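Local structure of glucosamine kinase (Streptacidiphilus jiangxiensis, 6HWJ) at residues R351-V354 with F355-D359; L337-V340 with G341-S345; V202-A206 with R207-T211; P400-Y403 with A404-R408. The protein catalyses the magnesium-dependent transfer of phosphate from ATP to D-glucosamine, giving D-glucosamine 6-phosphate, and acts more weakly on glucose. All blocks are in the same frame, centred on the assembly; numbering follows the deposited sequence.

Overall arrangement
From the N terminus, the four contacts come in the order interaction 3, interaction 2, interaction 1, interaction 4. Each closes only a turn of backbone, so none nests within or crosses another. Interaction 3 ends helix 194-207. Interactions 2 and 1 lie near the two ends of helix 335-356, with centres about 21 Å apart, and interaction 4 belongs to helix 398-416. The tertiary ties run between them: Val-353 packs on Val-202 and Thr-357 bonds to Arg-203 where interactions 1 and 3 touch, whereas Val-340 and Ala-344 meet Leu-401, Arg-402 and Gln-405 where interactions 2 and 4 touch. Helix 335-356 contacts helix 194-207 through its own C-terminal end and helix 398-416 through its N-terminal half.

Interaction 1: R351-V354 with F355-D359; sequences RVVV and FRTPD
The C-terminal end of helix 335-356 is closed by Thr-357, whose side chain turns back onto the carbonyl of Val-353. Thr-357 is the first residue to leave helical geometry, yet its hydroxyl still donates to the carbonyl one turn earlier, with OG1 2.6 Å from Val-353 O. Its backbone N makes a weak bond to the same oxygen, Thr-357 N to Val-353 O being 3.1 Å. The two donors can share one acceptor because chi1 of -52° sets OG1 beside the backbone N. The side chains of Val-353 and Thr-357 consequently run next to each other and point the same way. Ordinary helical bonds precede this pair: Phe-355 N to Arg-351 O at 3.0 Å and Arg-356 N to Val-352 O at 2.9 Å.

One turn also separates Val-352 from Arg-356, and here a methyl meets the face of a guanidinium. The arginine runs extended from CG to NE alongside the valine, bringing its guanidinium under the methyl CG1 of Val-352, which sits 3.2 Å above the plane and off-centre toward the rim. Phe-355 leads away from this turn to stack on Tyr-422, and the guanidinium of Arg-351 pairs with Asp-347 and Asp-430.

Thr-357 OG1 has a further partner in Arg-203 NE of helix 194-207. Gripped by a cationic N-H while giving its own proton to Val-353 O, the hydroxyl is probably polarised, which would favour the short bond and join the helix terminus to its neighbour.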
loop_
_atom_site.group_PDB
_atom_site.type_symbol
_atom_site.label_atom_id
_atom_site.label_comp_id
_atom_site.label_asym_id
_atom_site.label_seq_id
_atom_site.Cartn_x
_atom_site.Cartn_y
_atom_site.Cartn_z
ATOM N N ARG A 351 6.639 -17.292 -12.292
ATOM C CA ARG A 351 5.688 -18.386 -12.408
ATOM C C ARG A 351 4.584 -18.030 -13.395
ATOM O O ARG A 351 4.145 -18.878 -14.178
ATOM C CB ARG A 351 5.079 -18.729 -11.040
ATOM C CG ARG A 351 6.101 -19.030 -9.955
ATOM C CD ARG A 351 7.032 -20.149 -10.304
ATOM N NE ARG A 351 8.111 -20.254 -9.312
ATOM C CZ ARG A 351 9.120 -21.112 -9.392
ATOM N NH1 ARG A 351 9.200 -21.965 -10.417
ATOM N NH2 ARG A 351 10.051 -21.112 -8.461
ATOM N N VAL A 352 4.101 -16.785 -13.339
ATOM C CA VAL A 352 3.005 -16.359 -14.210
ATOM C C VAL A 352 3.449 -16.363 -15.678
ATOM O O VAL A 352 2.693 -16.780 -16.565
ATOM C CB VAL A 352 2.517 -14.966 -13.769
ATOM C CG1 VAL A 352 1.625 -14.333 -14.858
ATOM C CG2 VAL A 352 1.770 -15.069 -12.431
ATOM N N VAL A 353 4.676 -15.903 -15.955
ATOM C CA VAL A 353 5.172 -15.903 -17.333
ATOM C C VAL A 353 5.162 -17.319 -17.880
ATOM O O VAL A 353 4.704 -17.567 -18.999
ATOM C CB VAL A 353 6.585 -15.286 -17.411
ATOM C CG1 VAL A 353 7.222 -15.539 -18.785
ATOM C CG2 VAL A 353 6.534 -13.799 -17.135
ATOM N N VAL A 354 5.645 -18.278 -17.084
ATOM C CA VAL A 354 5.725 -19.654 -17.555
ATOM C C VAL A 354 4.336 -20.227 -17.767
ATOM O O VAL A 354 4.087 -20.952 -18.736
ATOM C CB VAL A 354 6.551 -20.497 -16.567
ATOM C CG1 VAL A 354 6.388 -21.974 -16.880
ATOM C CG2 VAL A 354 8.028 -20.067 -16.615
ATOM N N PHE A 355 3.419 -19.931 -16.862
ATOM C CA PHE A 355 2.076 -20.492 -16.914
ATOM C C PHE A 355 1.260 -19.927 -18.077
ATOM O O PHE A 355 0.473 -20.654 -18.702
ATOM C CB PHE A 355 1.384 -20.195 -15.572
ATOM C CG PHE A 355 0.014 -20.819 -15.423
ATOM C CD1 PHE A 355 -0.127 -22.091 -14.920
ATOM C CD2 PHE A 355 -1.129 -20.087 -15.705
ATOM C CE1 PHE A 355 -1.382 -22.665 -14.748
ATOM C CE2 PHE A 355 -2.389 -20.650 -15.530
ATOM C CZ PHE A 355 -2.514 -21.924 -15.050
ATOM N N ARG A 356 1.434 -18.643 -18.386
ATOM C CA ARG A 356 0.567 -17.964 -19.342
ATOM C C ARG A 356 1.122 -17.899 -20.758
ATOM O O ARG A 356 0.358 -17.613 -21.685
ATOM C CB ARG A 356 0.294 -16.523 -18.884
ATOM C CG ARG A 356 -0.473 -16.445 -17.592
ATOM C CD ARG A 356 -0.834 -15.008 -17.254
ATOM N NE ARG A 356 -1.512 -14.918 -15.951
ATOM C CZ ARG A 356 -1.755 -13.779 -15.314
ATOM N NH1 ARG A 356 -1.402 -12.627 -15.851
ATOM N NH2 ARG A 356 -2.356 -13.800 -14.138
ATOM N N THR A 357 2.404 -18.179 -20.956
ATOM C CA THR A 357 3.042 -17.869 -22.234
ATOM C C THR A 357 3.182 -19.123 -23.081
ATOM O O THR A 357 3.949 -20.026 -22.708
ATOM C CB THR A 357 4.415 -17.246 -21.988
ATOM O OG1 THR A 357 4.292 -16.142 -21.085
ATOM C CG2 THR A 357 5.031 -16.746 -23.304
ATOM N N PRO A 358 2.503 -19.226 -24.217
ATOM C CA PRO A 358 2.673 -20.417 -25.063
ATOM C C PRO A 358 4.119 -20.597 -25.492
ATOM O O PRO A 358 4.826 -19.619 -25.730
ATOM C CB PRO A 358 1.761 -20.137 -26.266
ATOM C CG PRO A 358 0.752 -19.165 -25.767
ATOM C CD PRO A 358 1.474 -18.312 -24.749
ATOM N N ASP A 359 4.556 -21.862 -25.574
ATOM C CA ASP A 359 5.865 -22.233 -26.126
ATOM C C ASP A 359 7.019 -21.601 -25.355
ATOM O O ASP A 359 8.121 -21.466 -25.876
ATOM C CB ASP A 359 5.970 -21.844 -27.608
ATOM C CG ASP A 359 5.034 -22.662 -28.491
ATOM O OD1 ASP A 359 5.034 -23.897 -28.376
ATOM O OD2 ASP A 359 4.292 -22.058 -29.288
#

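Interaction 2: L337-V340 with G341-S345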
loop_
_atom_site.group_PDB
_atom_site.type_symbol
_atom_site.label_atom_id
_atom_site.label_comp_id
_atom_site.label_asym_id
_atom_site.label_seq_id
_atom_site.Cartn_x
_atom_site.Cartn_y
_atom_site.Cartn_z
ATOM N N LEU A 337 9.824 -7.873 6.207
ATOM C CA LEU A 337 8.501 -8.136 5.664
ATOM C C LEU A 337 8.352 -7.559 4.257
ATOM O O LEU A 337 7.863 -8.237 3.342
ATOM C CB LEU A 337 7.430 -7.561 6.597
ATOM C CG LEU A 337 5.999 -7.715 6.076
ATOM C CD1 LEU A 337 5.578 -9.186 6.101
ATOM C CD2 LEU A 337 5.015 -6.871 6.911
ATOM N N ASP A 338 8.756 -6.297 4.058
ATOM C CA ASP A 338 8.737 -5.736 2.703
ATOM C C ASP A 338 9.664 -6.521 1.792
ATOM O O ASP A 338 9.366 -6.721 0.603
ATOM C CB ASP A 338 9.155 -4.265 2.695
ATOM C CG ASP A 338 8.125 -3.331 3.326
ATOM O OD1 ASP A 338 6.926 -3.685 3.435
ATOM O OD2 ASP A 338 8.538 -2.207 3.694
ATOM N N VAL A 339 10.826 -6.924 2.316
ATOM C CA VAL A 339 11.811 -7.640 1.502
ATOM C C VAL A 339 11.201 -8.917 0.950
ATOM O O VAL A 339 11.277 -9.179 -0.254
ATOM C CB VAL A 339 13.077 -7.934 2.322
ATOM C CG1 VAL A 339 13.966 -8.905 1.599
ATOM C CG2 VAL A 339 13.830 -6.644 2.639
ATOM N N VAL A 340 10.565 -9.719 1.819
ATOM C CA VAL A 340 10.013 -10.985 1.361
ATOM C C VAL A 340 8.808 -10.756 0.471
ATOM O O VAL A 340 8.537 -11.553 -0.432
ATOM C CB VAL A 340 9.654 -11.913 2.542
ATOM C CG1 VAL A 340 10.897 -12.241 3.358
ATOM C CG2 VAL A 340 8.551 -11.317 3.404
ATOM N N GLY A 341 8.045 -9.702 0.721
ATOM C CA GLY A 341 6.936 -9.367 -0.177
ATOM C C GLY A 341 7.411 -9.158 -1.609
ATOM O O GLY A 341 6.820 -9.679 -2.555
ATOM N N MET A 342 8.511 -8.434 -1.785
ATOM C CA MET A 342 9.001 -8.158 -3.133
ATOM C C MET A 342 9.693 -9.372 -3.740
ATOM O O MET A 342 9.469 -9.680 -4.912
ATOM C CB MET A 342 9.939 -6.946 -3.130
ATOM C CG MET A 342 10.315 -6.458 -4.516
ATOM S SD MET A 342 8.876 -6.044 -5.539
ATOM C CE MET A 342 8.304 -4.543 -4.746
ATOM N N THR A 343 10.502 -10.104 -2.964
ATOM C CA THR A 343 11.179 -11.267 -3.537
ATOM C C THR A 343 10.171 -12.361 -3.876
ATOM O O THR A 343 10.311 -13.037 -4.899
ATOM C CB THR A 343 12.257 -11.825 -2.597
ATOM O OG1 THR A 343 11.669 -12.193 -1.344
ATOM C CG2 THR A 343 13.357 -10.801 -2.362
ATOM N N ALA A 344 9.168 -12.573 -3.014
ATOM C CA ALA A 344 8.079 -13.477 -3.368
ATOM C C ALA A 344 7.393 -13.015 -4.661
ATOM O O ALA A 344 7.137 -13.816 -5.567
ATOM C CB ALA A 344 7.056 -13.544 -2.235
ATOM N N SER A 345 7.073 -11.719 -4.747
ATOM C CA SER A 345 6.415 -11.181 -5.932
ATOM C C SER A 345 7.241 -11.431 -7.200
ATOM O O SER A 345 6.691 -11.800 -8.243
ATOM C CB SER A 345 6.170 -9.684 -5.741
ATOM O OG SER A 345 5.319 -9.170 -6.739
#
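A buried turn-to-turn contact near the start of helix 335-356, this one rests mainly on backbone bonds, with the hydroxyl of Thr-343 lying against the carbonyls of Val-339 and Val-340. Gly-341 N reaches Leu-337 O at 3.0 Å, Met-342 N reaches Asp-338 O at 3.1 Å, and Ala-344 N reaches Val-340 O at 2.8 Å. The bond from Thr-343 N to Val-339 O is straighter, with an N-H...O angle of 167°. Chi1 of 58° folds Thr-343 OG1 between its own backbone N and carbonyl carbon, where it lies 3.2 Å from Val-339 O and 3.3 Å from Val-340 O; its single proton has two acceptors to choose from. The methyl CG2 of Thr-343 touches Val-339 O as well.

Asp-338 ties the helix to the loop that leads into the substrate-binding Asp-300: its carboxylate accepts from the backbone N atoms of His-298 and Gly-299 and from His-230 NE2. As a second-shell residue it probably positions that loop. Ser-345 OG likewise bonds to Val-303 N. Met-342, bent at chi2 and chi3, turns its thioether end away from the turn, and its side chain meets Phe-301 and Phe-376.

Interaction 3: V202-A206 with R207-T211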
loop_
_atom_site.group_PDB
_atom_site.type_symbol
_atom_site.label_atom_id
_atom_site.label_comp_id
_atom_site.label_asym_id
_atom_site.label_seq_id
_atom_site.Cartn_x
_atom_site.Cartn_y
_atom_site.Cartn_z
ATOM N N VAL A 202 10.329 -10.348 -18.264
ATOM C CA VAL A 202 10.699 -11.766 -18.174
ATOM C C VAL A 202 10.228 -12.530 -19.393
ATOM O O VAL A 202 10.898 -13.462 -19.844
ATOM C CB VAL A 202 10.126 -12.342 -16.851
ATOM C CG1 VAL A 202 10.351 -13.834 -16.759
ATOM C CG2 VAL A 202 10.778 -11.623 -15.675
ATOM N N ARG A 203 9.077 -12.152 -19.954
ATOM C CA ARG A 203 8.633 -12.731 -21.212
ATOM C C ARG A 203 9.635 -12.437 -22.325
ATOM O O ARG A 203 9.969 -13.313 -23.140
ATOM C CB ARG A 203 7.252 -12.153 -21.541
ATOM C CG ARG A 203 6.499 -12.800 -22.658
ATOM C CD ARG A 203 5.043 -12.328 -22.624
ATOM N NE ARG A 203 4.200 -13.193 -21.794
ATOM C CZ ARG A 203 3.059 -12.809 -21.217
ATOM N NH1 ARG A 203 2.625 -11.559 -21.343
ATOM N NH2 ARG A 203 2.355 -13.677 -20.505
ATOM N N ARG A 204 10.141 -11.207 -22.370
ATOM C CA ARG A 204 11.121 -10.861 -23.394
ATOM C C ARG A 204 12.407 -11.644 -23.198
ATOM O O ARG A 204 12.977 -12.159 -24.170
ATOM C CB ARG A 204 11.359 -9.343 -23.383
ATOM C CG ARG A 204 10.156 -8.564 -23.919
ATOM C CD ARG A 204 10.300 -7.047 -23.755
ATOM N NE ARG A 204 11.290 -6.466 -24.668
ATOM C CZ ARG A 204 12.268 -5.633 -24.308
ATOM N NH1 ARG A 204 12.407 -5.249 -23.045
ATOM N NH2 ARG A 204 13.103 -5.171 -25.222
ATOM N N LEU A 205 12.849 -11.795 -21.946
ATOM C CA LEU A 205 13.958 -12.698 -21.652
ATOM C C LEU A 205 13.692 -14.092 -22.220
ATOM O O LEU A 205 14.539 -14.671 -22.906
ATOM C CB LEU A 205 14.189 -12.775 -20.141
ATOM C CG LEU A 205 15.179 -13.835 -19.630
ATOM C CD1 LEU A 205 16.597 -13.489 -20.054
ATOM C CD2 LEU A 205 15.086 -13.965 -18.118
ATOM N N ALA A 206 12.511 -14.649 -21.937
ATOM C CA ALA A 206 12.213 -16.005 -22.396
ATOM C C ALA A 206 12.268 -16.098 -23.913
ATOM O O ALA A 206 12.686 -17.130 -24.456
ATOM C CB ALA A 206 10.845 -16.437 -21.879
ATOM N N ARG A 207 11.870 -15.034 -24.607
ATOM C CA ARG A 207 11.946 -14.993 -26.058
ATOM C C ARG A 207 13.345 -14.688 -26.576
ATOM O O ARG A 207 13.553 -14.724 -27.790
ATOM C CB ARG A 207 10.983 -13.930 -26.612
ATOM C CG ARG A 207 9.589 -14.425 -26.931
ATOM C CD ARG A 207 8.753 -13.303 -27.541
ATOM N NE ARG A 207 8.647 -12.158 -26.638
ATOM C CZ ARG A 207 8.003 -11.030 -26.921
ATOM N NH1 ARG A 207 7.402 -10.879 -28.093
ATOM N NH2 ARG A 207 7.961 -10.050 -26.030
ATOM N N GLY A 208 14.300 -14.376 -25.702
ATOM C CA GLY A 208 15.624 -13.994 -26.153
ATOM C C GLY A 208 15.759 -12.571 -26.640
ATOM O O GLY A 208 16.780 -12.242 -27.254
ATOM N N GLU A 209 14.757 -11.716 -26.398
ATOM C CA GLU A 209 14.849 -10.309 -26.759
ATOM C C GLU A 209 15.605 -9.492 -25.719
ATOM O O GLU A 209 16.007 -8.359 -26.006
ATOM C CB GLU A 209 13.455 -9.714 -26.938
ATOM C CG GLU A 209 12.616 -10.426 -27.983
ATOM C CD GLU A 209 11.254 -9.787 -28.156
ATOM O OE1 GLU A 209 11.016 -8.712 -27.561
ATOM O OE2 GLU A 209 10.425 -10.362 -28.886
ATOM N N LEU A 210 15.774 -10.030 -24.513
ATOM C CA LEU A 210 16.646 -9.447 -23.508
ATOM C C LEU A 210 17.627 -10.516 -23.039
ATOM O O LEU A 210 17.315 -11.702 -23.043
ATOM C CB LEU A 210 15.866 -8.926 -22.303
ATOM C CG LEU A 210 14.888 -7.777 -22.525
ATOM C CD1 LEU A 210 14.140 -7.515 -21.229
ATOM C CD2 LEU A 210 15.596 -6.525 -22.977
ATOM N N THR A 211 18.817 -10.085 -22.652
ATOM C CA THR A 211 19.760 -10.970 -21.999
ATOM C C THR A 211 19.387 -11.130 -20.534
ATOM O O THR A 211 18.622 -10.339 -19.976
ATOM C CB THR A 211 21.172 -10.405 -22.080
ATOM O OG1 THR A 211 21.206 -9.164 -21.369
ATOM C CG2 THR A 211 21.561 -10.179 -23.526
#
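The guanidinium of Arg-204 carries Leu-210 on one face and has Glu-209 OE1 at its edge. Leu-210 CG stands 3.6 Å above the plane, displaced toward the rim, and both methyls, CD1 and CD2, come within 3.4 Å of Arg-204 NH1. The salt bridge at the edge is a long one, Arg-204 NE to Glu-209 OE1 measuring 3.7 Å. A second guanidinium, that of Arg-207, is turned almost perpendicular, its plane at 82° to the first. Glu-209 OE2 lies over one of its faces, 3.2 Å from Arg-207 NH1, in a pairing of charges with no N-H directed at the oxygen, while the carbonyl of Arg-203 lies at its edge. One carboxylate therefore serves two arginines, an oxygen to each, which would offset the repulsion between their charges. Arg-207 NH2 also touches Arg-204 CG, at 3.4 Å.

Beneath this network the backbone forms a Schellman motif. Gly-208 takes a positive phi of 79° and breaks the helical path, so that Glu-209 N bonds to Arg-204 O at 2.9 Å. Inside that ring Gly-208 N bonds to Leu-205 O at 2.8 Å, coming from above the carbonyl plane.

Leu-205 CD1 then reaches under the emerging chain to touch Leu-210 O, and Thr-211 caps the start of helix 212-234. The contact thus forms the surface corner between helices 194-207 and 212-234, with Val-202 and Leu-205 facing Trp-368 of helix 362-386 and Val-202 also facing helix 335-356.

Interaction 4: P400-Y403 with A404-R408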
loop_
_atom_site.group_PDB
_atom_site.type_symbol
_atom_site.label_atom_id
_atom_site.label_comp_id
_atom_site.label_asym_id
_atom_site.label_seq_id
_atom_site.Cartn_x
_atom_site.Cartn_y
_atom_site.Cartn_z
ATOM N N PRO A 400 11.113 -17.722 7.507
ATOM C CA PRO A 400 9.743 -17.795 8.049
ATOM C C PRO A 400 8.769 -16.840 7.381
ATOM O O PRO A 400 7.633 -17.237 7.101
ATOM C CB PRO A 400 9.931 -17.492 9.542
ATOM C CG PRO A 400 11.297 -16.904 9.687
ATOM C CD PRO A 400 12.121 -17.490 8.552
ATOM N N LEU A 401 9.160 -15.580 7.127
ATOM C CA LEU A 401 8.228 -14.639 6.517
ATOM C C LEU A 401 7.960 -14.981 5.053
ATOM O O LEU A 401 6.842 -14.779 4.556
ATOM C CB LEU A 401 8.757 -13.218 6.636
ATOM C CG LEU A 401 8.835 -12.585 8.021
ATOM C CD1 LEU A 401 9.177 -11.092 7.904
ATOM C CD2 LEU A 401 7.533 -12.777 8.800
ATOM N N ARG A 402 8.959 -15.499 4.339
ATOM C CA ARG A 402 8.721 -15.894 2.954
ATOM C C ARG A 402 7.732 -17.050 2.884
ATOM O O ARG A 402 6.783 -17.023 2.091
ATOM C CB ARG A 402 10.038 -16.250 2.266
ATOM C CG ARG A 402 9.868 -16.793 0.862
ATOM C CD ARG A 402 9.210 -15.766 -0.088
ATOM N NE ARG A 402 8.981 -16.354 -1.403
ATOM C CZ ARG A 402 9.905 -16.421 -2.364
ATOM N NH1 ARG A 402 9.616 -17.005 -3.515
ATOM N NH2 ARG A 402 11.104 -15.892 -2.176
ATOM N N TYR A 403 7.922 -18.073 3.728
ATOM C CA TYR A 403 6.975 -19.170 3.749
ATOM C C TYR A 403 5.566 -18.640 3.976
ATOM O O TYR A 403 4.624 -19.055 3.302
ATOM C CB TYR A 403 7.361 -20.189 4.833
ATOM C CG TYR A 403 8.570 -21.057 4.508
ATOM C CD1 TYR A 403 9.213 -20.976 3.278
ATOM C CD2 TYR A 403 9.053 -21.978 5.435
ATOM C CE1 TYR A 403 10.314 -21.785 2.988
ATOM C CE2 TYR A 403 10.136 -22.786 5.148
ATOM C CZ TYR A 403 10.768 -22.678 3.922
ATOM O OH TYR A 403 11.861 -23.483 3.641
ATOM N N ALA A 404 5.405 -17.712 4.927
ATOM C CA ALA A 404 4.082 -17.174 5.228
ATOM C C ALA A 404 3.500 -16.429 4.026
ATOM O O ALA A 404 2.280 -16.437 3.815
ATOM C CB ALA A 404 4.165 -16.245 6.434
ATOM N N GLN A 405 4.353 -15.777 3.241
ATOM C CA GLN A 405 3.882 -15.112 2.030
ATOM C C GLN A 405 3.284 -16.127 1.069
ATOM O O GLN A 405 2.199 -15.913 0.516
ATOM C CB GLN A 405 5.020 -14.353 1.354
ATOM C CG GLN A 405 5.496 -13.115 2.070
ATOM C CD GLN A 405 4.570 -11.921 1.872
ATOM O OE1 GLN A 405 3.638 -11.962 1.059
ATOM N NE2 GLN A 405 4.828 -10.852 2.618
ATOM N N GLU A 406 3.985 -17.249 0.859
ATOM C CA GLU A 406 3.486 -18.269 -0.066
ATOM C C GLU A 406 2.181 -18.876 0.440
ATOM O O GLU A 406 1.263 -19.147 -0.350
ATOM C CB GLU A 406 4.553 -19.351 -0.278
ATOM C CG GLU A 406 5.890 -18.816 -0.785
ATOM C CD GLU A 406 5.774 -18.139 -2.159
ATOM O OE1 GLU A 406 4.781 -18.385 -2.857
ATOM O OE2 GLU A 406 6.674 -17.363 -2.538
ATOM N N VAL A 407 2.060 -19.072 1.762
ATOM C CA VAL A 407 0.816 -19.579 2.315
ATOM C C VAL A 407 -0.334 -18.610 2.060
ATOM O O VAL A 407 -1.475 -19.035 1.822
ATOM C CB VAL A 407 0.982 -19.865 3.819
ATOM C CG1 VAL A 407 -0.344 -20.260 4.439
ATOM C CG2 VAL A 407 2.040 -20.950 4.035
ATOM N N ARG A 408 -0.063 -17.307 2.113
ATOM C CA ARG A 408 -1.100 -16.327 1.799
ATOM C C ARG A 408 -1.605 -16.488 0.368
ATOM O O ARG A 408 -2.769 -16.184 0.084
ATOM C CB ARG A 408 -0.579 -14.896 1.998
ATOM C CG ARG A 408 -0.369 -14.468 3.445
ATOM C CD ARG A 408 -1.647 -14.527 4.266
ATOM N NE ARG A 408 -2.783 -13.908 3.589
ATOM C CZ ARG A 408 -3.996 -13.779 4.124
ATOM N NH1 ARG A 408 -4.967 -13.210 3.432
ATOM N NH2 ARG A 408 -4.234 -14.217 5.354
#
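Arg-402 and Glu-406, one turn apart on helix 398-416, form a side-on salt bridge in which two nitrogens converge on a single oxygen. Arg-402 NE lies 2.8 Å from Glu-406 OE2 with an N-H...O angle of 160°, while Arg-402 NH1 reaches the same atom at 3.1 Å with a more bent approach of 136°. OE2 receives NE on its anti lone pair and sits close to the guanidinium plane; the carboxylate itself is twisted 48° from that plane. A bend at chi2 in each chain brings the two polar ends together.

Both groups have further partners. Arg-402 NH1 pairs with Asp-347 and NH2 bonds to Gln-373, while Glu-406 OE1 bonds to His-348, which would probably offset much of the buried charge.

Residues 405-408 belong to the stretch inferred to determine substrate specificity. The side chain of Glu-406 is about 4 Å from that of Glu-409, which binds D-glucosamine, and the salt bridge thus lies on the helix beside a sugar-binding residue.

Backbone bonds run regularly beneath the pair, among them Glu-406 N to Arg-402 O at 3.1 Å and Val-407 N to Tyr-403 O at 3.0 Å. Gln-405 lays its CG methylene against Leu-401 O at 3.3 Å before its amide end leads away. The methyl CG2 of Val-407 touches Tyr-403 O. Farther out, Ala-404 and Val-407 pack on Tyr-283 of helix 266-284, and Pro-400 and Tyr-403 pack on Val-282 of the same helix.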